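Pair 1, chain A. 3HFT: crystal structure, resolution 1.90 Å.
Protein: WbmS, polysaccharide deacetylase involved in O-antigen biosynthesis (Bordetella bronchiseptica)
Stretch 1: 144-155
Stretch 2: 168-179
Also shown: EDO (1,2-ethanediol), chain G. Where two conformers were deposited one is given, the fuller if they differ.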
# COMPACT_ATOMS: atom_id res chain seq x y z
N LEU A 144 -7.45 13.45 9.51
CA LEU A 144 -6.39 12.52 9.82
C LEU A 144 -5.16 12.99 9.03
O LEU A 144 -5.29 13.48 7.91
CB LEU A 144 -6.79 11.08 9.43
CG LEU A 144 -7.94 10.47 10.26
CD1 LEU A 144 -8.43 9.14 9.70
CD2 LEU A 144 -7.51 10.30 11.71
N ARG A 145 -3.97 12.89 9.63
CA ARG A 145 -2.75 13.34 8.98
C ARG A 145 -1.78 12.24 8.70
O ARG A 145 -0.93 12.39 7.83
CB ARG A 145 -2.02 14.40 9.81
N TYR A 146 -1.81 11.16 9.47
CA TYR A 146 -0.84 10.12 9.25
C TYR A 146 -1.48 8.80 8.86
O TYR A 146 -2.20 8.19 9.67
CB TYR A 146 -0.04 9.89 10.53
CG TYR A 146 0.70 11.10 10.97
CD1 TYR A 146 1.96 11.40 10.45
CD2 TYR A 146 0.15 11.99 11.86
CE1 TYR A 146 2.64 12.52 10.84
CE2 TYR A 146 0.83 13.12 12.26
CZ TYR A 146 2.07 13.38 11.75
OH TYR A 146 2.75 14.49 12.12
N ASP A 147 -1.19 8.33 7.65
CA ASP A 147 -1.64 7.02 7.21
C ASP A 147 -0.55 5.96 7.48
O ASP A 147 0.60 6.15 7.08
CB ASP A 147 -2.02 7.04 5.73
CG ASP A 147 -2.31 5.65 5.21
OD1 ASP A 147 -1.33 4.97 4.80
OD2 ASP A 147 -3.51 5.27 5.22
N CYS A 148 -0.91 4.88 8.17
CA CYS A 148 0.03 3.85 8.58
C CYS A 148 -0.30 2.51 7.94
O CYS A 148 -0.06 1.47 8.53
CB CYS A 148 0.02 3.71 10.10
SG CYS A 148 0.59 5.27 10.87
N ASN A 149 -0.79 2.54 6.70
CA ASN A 149 -1.30 1.34 6.01
C ASN A 149 -0.34 0.59 5.06
O ASN A 149 -0.67 -0.48 4.59
CB ASN A 149 -2.55 1.73 5.22
CG ASN A 149 -3.78 1.79 6.11
OD1 ASN A 149 -4.05 0.85 6.82
ND2 ASN A 149 -4.54 2.86 6.03
N ILE A 150 0.82 1.17 4.77
CA ILE A 150 1.83 0.53 3.88
C ILE A 150 2.83 -0.28 4.71
O ILE A 150 3.54 0.28 5.57
CB ILE A 150 2.65 1.57 3.08
CG1 ILE A 150 1.76 2.38 2.12
CG2 ILE A 150 3.77 0.86 2.23
CD1 ILE A 150 1.28 1.63 0.97
N LEU A 151 2.89 -1.58 4.44
CA LEU A 151 3.83 -2.45 5.09
C LEU A 151 4.88 -2.85 4.08
O LEU A 151 4.60 -3.55 3.13
CB LEU A 151 3.13 -3.69 5.66
CG LEU A 151 3.88 -4.58 6.67
CD1 LEU A 151 2.91 -5.64 7.25
CD2 LEU A 151 5.15 -5.27 6.15
N VAL A 152 6.12 -2.37 4.27
CA VAL A 152 7.23 -2.81 3.46
C VAL A 152 8.15 -3.60 4.39
O VAL A 152 8.74 -3.05 5.30
CB VAL A 152 8.01 -1.61 2.85
CG1 VAL A 152 9.20 -2.13 2.05
CG2 VAL A 152 7.07 -0.72 2.00
N PRO A 153 8.29 -4.90 4.15
CA PRO A 153 9.08 -5.72 5.08
C PRO A 153 10.51 -5.27 5.28
O PRO A 153 11.19 -4.86 4.34
CB PRO A 153 9.05 -7.11 4.43
CG PRO A 153 7.85 -7.10 3.54
CD PRO A 153 7.69 -5.68 3.06
N TRP A 154 10.97 -5.36 6.52
CA TRP A 154 12.33 -5.00 6.88
C TRP A 154 13.40 -5.70 6.05
O TRP A 154 14.53 -5.20 5.95
CB TRP A 154 12.59 -5.32 8.37
CG TRP A 154 12.60 -6.74 8.66
CD1 TRP A 154 11.54 -7.52 9.04
CD2 TRP A 154 13.71 -7.62 8.57
NE1 TRP A 154 11.93 -8.82 9.19
CE2 TRP A 154 13.26 -8.91 8.89
CE3 TRP A 154 15.06 -7.45 8.22
CZ2 TRP A 154 14.09 -10.00 8.88
CZ3 TRP A 154 15.87 -8.54 8.24
CH2 TRP A 154 15.39 -9.80 8.56
N ASP A 155 13.07 -6.86 5.48
CA ASP A 155 14.03 -7.65 4.73
C ASP A 155 13.88 -7.51 3.21
O ASP A 155 14.49 -8.25 2.45
CB ASP A 155 14.01 -9.12 5.15
CG ASP A 155 12.68 -9.81 4.89
OD1 ASP A 155 11.70 -9.12 4.62
OD2 ASP A 155 12.63 -11.06 4.99
N GLY A 168 -4.80 16.02 1.20
CA GLY A 168 -5.05 16.17 2.64
C GLY A 168 -3.86 16.61 3.50
O GLY A 168 -3.95 16.56 4.71
N ASP A 169 -2.77 17.10 2.90
CA ASP A 169 -1.52 17.28 3.67
C ASP A 169 -1.18 16.00 4.50
O ASP A 169 -0.51 16.09 5.52
CB ASP A 169 -1.58 18.47 4.62
N MSE A 170 -1.65 14.84 4.06
CA MSE A 170 -1.39 13.61 4.79
C MSE A 170 0.05 13.17 4.55
O MSE A 170 0.66 13.52 3.53
CB MSE A 170 -2.35 12.51 4.34
CG MSE A 170 -3.82 12.81 4.60
SE MSE A 170 -4.82 11.13 4.72
CE MSE A 170 -4.09 10.44 6.35
N VAL A 171 0.57 12.40 5.50
CA VAL A 171 1.88 11.81 5.42
C VAL A 171 1.67 10.29 5.46
O VAL A 171 0.88 9.76 6.27
CB VAL A 171 2.74 12.27 6.60
CG1 VAL A 171 4.01 11.42 6.72
CG2 VAL A 171 3.05 13.78 6.46
N ARG A 172 2.28 9.57 4.52
CA ARG A 172 2.23 8.13 4.55
C ARG A 172 3.45 7.63 5.31
O ARG A 172 4.60 8.02 5.04
CB ARG A 172 2.18 7.54 3.15
CG ARG A 172 1.02 8.05 2.35
CD ARG A 172 0.61 7.00 1.36
NE ARG A 172 -0.15 5.95 2.03
CZ ARG A 172 -0.76 4.97 1.41
NH1 ARG A 172 -0.68 4.87 0.09
NH2 ARG A 172 -1.46 4.07 2.09
N VAL A 173 3.19 6.78 6.31
CA VAL A 173 4.20 6.24 7.16
C VAL A 173 4.31 4.71 6.96
O VAL A 173 3.43 3.98 7.39
CB VAL A 173 3.87 6.56 8.65
CG1 VAL A 173 5.01 5.99 9.57
CG2 VAL A 173 3.63 8.08 8.86
N PRO A 174 5.38 4.22 6.30
CA PRO A 174 5.45 2.78 6.06
C PRO A 174 6.00 2.06 7.29
O PRO A 174 6.82 2.62 8.01
CB PRO A 174 6.45 2.68 4.92
CG PRO A 174 7.42 3.78 5.21
CD PRO A 174 6.54 4.91 5.72
N TYR A 175 5.58 0.81 7.50
CA TYR A 175 6.06 0.04 8.63
C TYR A 175 6.65 -1.27 8.17
O TYR A 175 6.35 -1.74 7.07
CB TYR A 175 5.01 -0.15 9.71
CG TYR A 175 3.84 -1.07 9.47
CD1 TYR A 175 2.74 -0.68 8.72
CD2 TYR A 175 3.79 -2.28 10.11
CE1 TYR A 175 1.64 -1.50 8.57
CE2 TYR A 175 2.67 -3.10 10.00
CZ TYR A 175 1.60 -2.71 9.23
OH TYR A 175 0.47 -3.50 9.15
N LEU A 176 7.59 -1.77 8.97
CA LEU A 176 8.49 -2.82 8.49
C LEU A 176 8.49 -4.17 9.24
O LEU A 176 9.16 -5.12 8.83
CB LEU A 176 9.92 -2.24 8.43
CG LEU A 176 10.59 -1.57 9.65
CD1 LEU A 176 10.58 -2.44 10.93
CD2 LEU A 176 12.02 -1.09 9.29
N TRP A 177 7.72 -4.25 10.31
CA TRP A 177 7.64 -5.46 11.13
C TRP A 177 6.29 -5.53 11.83
O TRP A 177 5.74 -4.49 12.26
CB TRP A 177 8.79 -5.48 12.16
CG TRP A 177 8.98 -6.84 12.84
CD1 TRP A 177 9.94 -7.76 12.55
CD2 TRP A 177 8.29 -7.34 14.00
NE1 TRP A 177 9.84 -8.84 13.39
CE2 TRP A 177 8.84 -8.61 14.29
CE3 TRP A 177 7.21 -6.88 14.75
CZ2 TRP A 177 8.37 -9.41 15.35
CZ3 TRP A 177 6.75 -7.67 15.81
CH2 TRP A 177 7.32 -8.92 16.08
N GLU A 178 5.73 -6.74 11.89
CA GLU A 178 4.44 -6.99 12.55
C GLU A 178 4.49 -8.41 13.10
O GLU A 178 5.06 -9.34 12.47
CB GLU A 178 3.27 -6.77 11.59
CG GLU A 178 1.89 -7.08 12.15
CD GLU A 178 0.78 -6.79 11.18
OE1 GLU A 178 0.92 -5.82 10.38
OE2 GLU A 178 -0.24 -7.53 11.19
N ASP A 179 3.92 -8.59 14.28
CA ASP A 179 4.00 -9.89 14.98
C ASP A 179 3.40 -11.04 14.22
O ASP A 179 4.07 -12.09 14.04
CB ASP A 179 3.55 -9.83 16.47
CG ASP A 179 2.17 -9.20 16.69
OD1 ASP A 179 1.41 -9.04 15.74
OD2 ASP A 179 1.86 -8.88 17.87
C1 EDO G . 9.71 -10.67 2.66
O1 EDO G . 10.48 -9.70 1.97
C2 EDO G . 10.56 -11.94 2.72
O2 EDO G . 10.92 -12.20 4.08

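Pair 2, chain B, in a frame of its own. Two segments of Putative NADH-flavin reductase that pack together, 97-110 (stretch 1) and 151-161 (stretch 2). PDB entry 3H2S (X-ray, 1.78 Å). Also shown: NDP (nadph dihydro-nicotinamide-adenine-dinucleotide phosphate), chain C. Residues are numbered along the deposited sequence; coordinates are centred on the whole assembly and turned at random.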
# COMPACT_ATOMS: atom_id res chain seq x y z
N ASP B 97 18.96 -1.57 2.42
CA ASP B 97 19.63 -1.10 1.22
C ASP B 97 19.12 -1.86 0.00
O ASP B 97 19.47 -1.54 -1.14
CB ASP B 97 21.15 -1.33 1.34
CG ASP B 97 21.80 -0.39 2.34
OD1 ASP B 97 21.18 0.64 2.69
OD2 ASP B 97 22.94 -0.68 2.75
N THR B 98 18.32 -2.90 0.26
CA THR B 98 17.85 -3.80 -0.79
C THR B 98 17.22 -3.08 -1.97
O THR B 98 16.27 -2.31 -1.80
CB THR B 98 16.86 -4.83 -0.22
OG1 THR B 98 17.49 -5.52 0.85
CG2 THR B 98 16.43 -5.85 -1.30
N LEU B 99 17.69 -3.41 -3.18
CA LEU B 99 17.10 -2.90 -4.41
C LEU B 99 15.84 -3.68 -4.73
O LEU B 99 15.83 -4.91 -4.69
CB LEU B 99 18.09 -3.06 -5.57
CG LEU B 99 19.42 -2.32 -5.50
CD1 LEU B 99 20.25 -2.70 -6.73
CD2 LEU B 99 19.15 -0.84 -5.51
N ALA B 100 14.79 -2.98 -5.11
CA ALA B 100 13.55 -3.65 -5.52
C ALA B 100 13.12 -3.14 -6.88
O ALA B 100 12.77 -1.96 -7.02
CB ALA B 100 12.46 -3.40 -4.50
N VAL B 101 13.11 -4.02 -7.88
CA VAL B 101 12.61 -3.66 -9.20
C VAL B 101 11.19 -4.16 -9.41
O VAL B 101 10.91 -5.35 -9.28
CB VAL B 101 13.53 -4.20 -10.33
CG1 VAL B 101 12.96 -3.87 -11.73
CG2 VAL B 101 14.93 -3.63 -10.18
N PHE B 102 10.30 -3.25 -9.78
CA PHE B 102 8.90 -3.59 -10.04
C PHE B 102 8.63 -3.44 -11.52
O PHE B 102 9.00 -2.42 -12.13
CB PHE B 102 7.96 -2.65 -9.27
CG PHE B 102 8.08 -2.77 -7.79
CD1 PHE B 102 7.22 -3.59 -7.08
CD2 PHE B 102 9.08 -2.09 -7.10
CE1 PHE B 102 7.34 -3.74 -5.70
CE2 PHE B 102 9.25 -2.26 -5.72
CZ PHE B 102 8.37 -3.08 -5.02
N ILE B 103 8.10 -4.51 -12.13
CA ILE B 103 7.61 -4.42 -13.49
C ILE B 103 6.21 -3.83 -13.45
O ILE B 103 5.30 -4.38 -12.82
CB ILE B 103 7.55 -5.78 -14.21
CG1 ILE B 103 8.94 -6.47 -14.23
CG2 ILE B 103 7.03 -5.58 -15.62
CD1 ILE B 103 8.93 -7.82 -14.94
N LEU B 104 6.02 -2.74 -14.18
CA LEU B 104 4.76 -2.01 -14.15
C LEU B 104 4.01 -2.24 -15.46
O LEU B 104 4.27 -3.22 -16.17
CB LEU B 104 5.03 -0.52 -13.91
CG LEU B 104 5.70 -0.21 -12.56
CD1 LEU B 104 6.13 1.25 -12.48
CD2 LEU B 104 4.80 -0.58 -11.38
N GLY B 105 3.00 -1.42 -15.72
CA GLY B 105 2.19 -1.57 -16.92
C GLY B 105 2.47 -0.47 -17.91
O GLY B 105 3.05 0.56 -17.57
N SER B 106 1.96 -0.66 -19.12
CA SER B 106 2.09 0.32 -20.19
C SER B 106 1.10 1.47 -19.99
O SER B 106 1.32 2.58 -20.47
CB SER B 106 1.84 -0.39 -21.53
OG SER B 106 2.73 0.10 -22.52
N ALA B 107 0.01 1.22 -19.28
CA ALA B 107 -1.09 2.19 -19.18
C ALA B 107 -0.76 3.42 -18.32
O ALA B 107 -1.46 4.43 -18.37
CB ALA B 107 -2.36 1.51 -18.69
N SER B 108 0.33 3.33 -17.55
CA SER B 108 0.78 4.46 -16.75
C SER B 108 1.77 5.34 -17.53
O SER B 108 2.29 6.32 -17.00
CB SER B 108 1.39 3.98 -15.43
OG SER B 108 2.59 3.25 -15.62
N LEU B 109 2.09 4.92 -18.75
CA LEU B 109 2.91 5.73 -19.65
C LEU B 109 2.06 6.72 -20.43
O LEU B 109 0.88 6.48 -20.69
CB LEU B 109 3.64 4.84 -20.65
CG LEU B 109 4.65 3.82 -20.13
CD1 LEU B 109 5.02 2.85 -21.25
CD2 LEU B 109 5.86 4.52 -19.54
N ALA B 110 2.68 7.83 -20.83
CA ALA B 110 2.06 8.74 -21.79
C ALA B 110 2.08 8.16 -23.20
O ALA B 110 3.10 7.61 -23.65
CB ALA B 110 2.75 10.10 -21.78
N VAL B 151 13.01 4.12 0.14
CA VAL B 151 13.21 2.72 -0.22
C VAL B 151 13.86 2.69 -1.58
O VAL B 151 13.60 3.58 -2.42
CB VAL B 151 11.84 1.96 -0.24
CG1 VAL B 151 11.96 0.62 -0.97
CG2 VAL B 151 11.35 1.73 1.20
N ASN B 152 14.74 1.71 -1.81
CA ASN B 152 15.46 1.66 -3.10
C ASN B 152 14.67 0.92 -4.19
O ASN B 152 15.08 -0.15 -4.65
CB ASN B 152 16.87 1.06 -2.94
CG ASN B 152 17.81 1.98 -2.18
OD1 ASN B 152 17.71 3.21 -2.27
ND2 ASN B 152 18.72 1.39 -1.42
N TRP B 153 13.52 1.47 -4.54
CA TRP B 153 12.68 0.84 -5.56
C TRP B 153 13.01 1.39 -6.94
O TRP B 153 13.62 2.45 -7.06
CB TRP B 153 11.19 1.01 -5.24
CG TRP B 153 10.72 2.43 -5.19
CD1 TRP B 153 10.60 3.21 -4.07
CD2 TRP B 153 10.38 3.27 -6.30
NE1 TRP B 153 10.15 4.46 -4.42
CE2 TRP B 153 9.98 4.51 -5.78
CE3 TRP B 153 10.22 3.04 -7.68
CZ2 TRP B 153 9.54 5.56 -6.59
CZ3 TRP B 153 9.78 4.09 -8.48
CH2 TRP B 153 9.43 5.31 -7.93
N ILE B 154 12.74 0.58 -7.96
CA ILE B 154 12.93 0.98 -9.34
C ILE B 154 11.72 0.45 -10.14
O ILE B 154 11.33 -0.71 -10.00
CB ILE B 154 14.22 0.38 -9.94
CG1 ILE B 154 15.46 0.88 -9.20
CG2 ILE B 154 14.33 0.72 -11.44
CD1 ILE B 154 16.70 0.03 -9.50
N GLY B 155 11.08 1.33 -10.90
CA GLY B 155 9.97 0.91 -11.75
C GLY B 155 10.38 0.79 -13.21
O GLY B 155 11.11 1.63 -13.74
N ILE B 156 9.98 -0.32 -13.84
CA ILE B 156 10.20 -0.49 -15.26
C ILE B 156 8.90 -0.93 -15.95
O ILE B 156 8.32 -1.98 -15.64
CB ILE B 156 11.29 -1.54 -15.57
CG1 ILE B 156 12.58 -1.21 -14.83
CG2 ILE B 156 11.53 -1.62 -17.08
CD1 ILE B 156 13.69 -2.25 -15.04
N SER B 157 8.45 -0.10 -16.89
CA SER B 157 7.26 -0.42 -17.66
C SER B 157 7.70 -1.05 -18.97
O SER B 157 8.66 -0.57 -19.60
CB SER B 157 6.44 0.85 -17.95
OG SER B 157 5.74 1.28 -16.81
N PRO B 158 6.96 -2.07 -19.42
CA PRO B 158 7.12 -2.61 -20.75
C PRO B 158 6.58 -1.63 -21.79
O PRO B 158 5.78 -0.76 -21.46
CB PRO B 158 6.27 -3.89 -20.75
CG PRO B 158 5.78 -4.07 -19.32
CD PRO B 158 5.85 -2.73 -18.69
N SER B 159 6.93 -1.84 -23.04
CA SER B 159 6.18 -1.28 -24.16
C SER B 159 4.81 -1.94 -24.23
O SER B 159 4.55 -2.92 -23.53
CB SER B 159 6.94 -1.55 -25.46
OG SER B 159 8.25 -1.02 -25.38
N GLU B 160 4.00 -1.51 -25.19
CA GLU B 160 2.63 -1.98 -25.31
C GLU B 160 2.56 -3.51 -25.45
O GLU B 160 1.63 -4.14 -24.92
CB GLU B 160 1.97 -1.31 -26.51
CG GLU B 160 0.92 -2.14 -27.21
CD GLU B 160 -0.22 -1.30 -27.75
OE1 GLU B 160 -0.28 -0.10 -27.41
OE2 GLU B 160 -1.07 -1.85 -28.49
N ALA B 161 3.53 -4.09 -26.15
CA ALA B 161 3.54 -5.54 -26.35
C ALA B 161 4.69 -6.18 -25.59
O ALA B 161 5.83 -5.75 -25.70
CB ALA B 161 3.62 -5.87 -27.85
PA NDP C . 2.87 -14.35 -15.87
O1A NDP C . 1.34 -14.38 -16.13
O2A NDP C . 3.76 -15.17 -16.75
O5B NDP C . 2.77 -14.97 -14.30
C5B NDP C . 3.49 -14.09 -13.40
C4B NDP C . 3.78 -14.84 -12.04
O4B NDP C . 2.72 -14.56 -11.16
C3B NDP C . 3.80 -16.39 -12.18
O3B NDP C . 5.01 -16.82 -11.64
C2B NDP C . 2.58 -16.83 -11.28
O2B NDP C . 2.68 -18.05 -10.63
C1B NDP C . 2.59 -15.63 -10.27
N9A NDP C . 1.28 -15.49 -9.62
C8A NDP C . 0.09 -15.12 -10.28
N7A NDP C . -0.96 -15.03 -9.47
C5A NDP C . -0.43 -15.33 -8.19
C6A NDP C . -1.07 -15.36 -6.94
N6A NDP C . -2.41 -15.12 -6.88
N1A NDP C . -0.39 -15.93 -5.88
C2A NDP C . 0.95 -16.13 -6.04
N3A NDP C . 1.72 -15.94 -7.16
C4A NDP C . 0.96 -15.61 -8.26
O3 NDP C . 3.11 -12.81 -16.16
PN NDP C . 4.04 -11.87 -17.10
O1N NDP C . 5.49 -12.36 -16.98
O2N NDP C . 3.45 -12.05 -18.47
O5D NDP C . 4.02 -10.32 -16.57
C5D NDP C . 4.99 -9.82 -15.64
C4D NDP C . 4.68 -8.33 -15.42
O4D NDP C . 4.59 -7.77 -16.72
C3D NDP C . 3.38 -7.96 -14.65
O3D NDP C . 3.58 -6.82 -13.91
C2D NDP C . 2.38 -7.76 -15.85
O2D NDP C . 1.36 -6.85 -15.52
C1D NDP C . 3.38 -7.05 -16.84
N1N NDP C . 2.83 -6.98 -18.19
C2N NDP C . 2.51 -5.64 -18.69
C3N NDP C . 1.72 -5.61 -19.99
C7N NDP C . 1.90 -4.27 -20.68
O7N NDP C . 1.89 -3.24 -20.01
N7N NDP C . 1.90 -4.22 -22.06
C4N NDP C . 1.80 -6.80 -20.94
C5N NDP C . 1.85 -8.14 -20.25
C6N NDP C . 2.45 -8.21 -18.87
P2B NDP C . 2.40 -19.44 -11.44
O1X NDP C . 3.58 -19.68 -12.45
O2X NDP C . 2.56 -20.59 -10.39
O3X NDP C . 1.08 -19.43 -12.15
O HOH W 1 15.44 -0.39 -0.03

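The sharpest difference between the two pairs lies at one matched position, where pair 1 places a long charged side chain and pair 2 places none. In pair 1, Arg A172 reaches back across the strands to Asp A147 in a buried salt bridge, with Arg A172 NH2 2.9 Å and Arg A172 NE 3.2 Å from Asp A147 OD1. In pair 2 the same two positions are Gly B155 and Phe B102. An ideal CB on Gly B155 would lie only 2.9 Å from Leu B104 CD1, so the glycine leaves room for a neighbouring leucine.

The backbone beneath this contrast is nearly the same. Fourteen central residues superpose with an RMSD of 0.9 Å, and in both pairs two parallel strands run side by side. Tyr A146 pairs with Val A171 as Val B101 does with Ile B154, and Asp A147 with Arg A172 as Phe B102 with Gly B155. The hydrogen bonds follow suit: Val A171 N donates to Arg A145 O (2.8 Å), as Ile B154 N does to Ala B100 O (2.7 Å); Asp A147 N donates to Val A171 O (2.9 Å), as Phe B102 N does to Ile B154 O (2.7 Å). Such bonds involve main-chain atoms alone and tolerate very different side chains.

On the face carrying Tyr A146 and Val A171, both pairs choose apolar packing. Tyr A146 CD1 lies 4.0 Å from Val A173 CG2, which sits at the edge of the ring; at the matched positions, Val B101 CG1 meets Ile B156 CD1 at 3.8 Å. On the other face the solutions diverge. Asp A147 OD1 also accepts from Asn A149 N (3.1 Å), and Ile A150 CG1 covers one face of the guanidinium, 3.6 Å from Arg A172 NH2. Pair 2 fills this side with hydrocarbon: Phe B102 CE2 packs against Trp B153 CB at 3.8 Å.

Further along, the chains differ again. In pair 1 the register shifts by one before Leu A151 bridges Tyr A175; Tyr A175 N donates to Ile A150 O (2.9 Å), and Leu A151 CG sits over the tyrosine ring, 4.0 Å from its centroid. The matched residues of pair 2 are Ser B106 and Pro B158. Proline has no amide hydrogen to offer; here Ser B157 OG donates to Gly B105 O (2.9 Å), and Ser B106 OG adds a weak hydrogen bond to Pro B158 O (3.3 Å). Ser B106 N meanwhile donates to O7N of the bound NADPH (2.7 Å). The same backbone ladder thus accommodates a salt bridge in one pair, and in the other a glycine with apolar side chains packed around it.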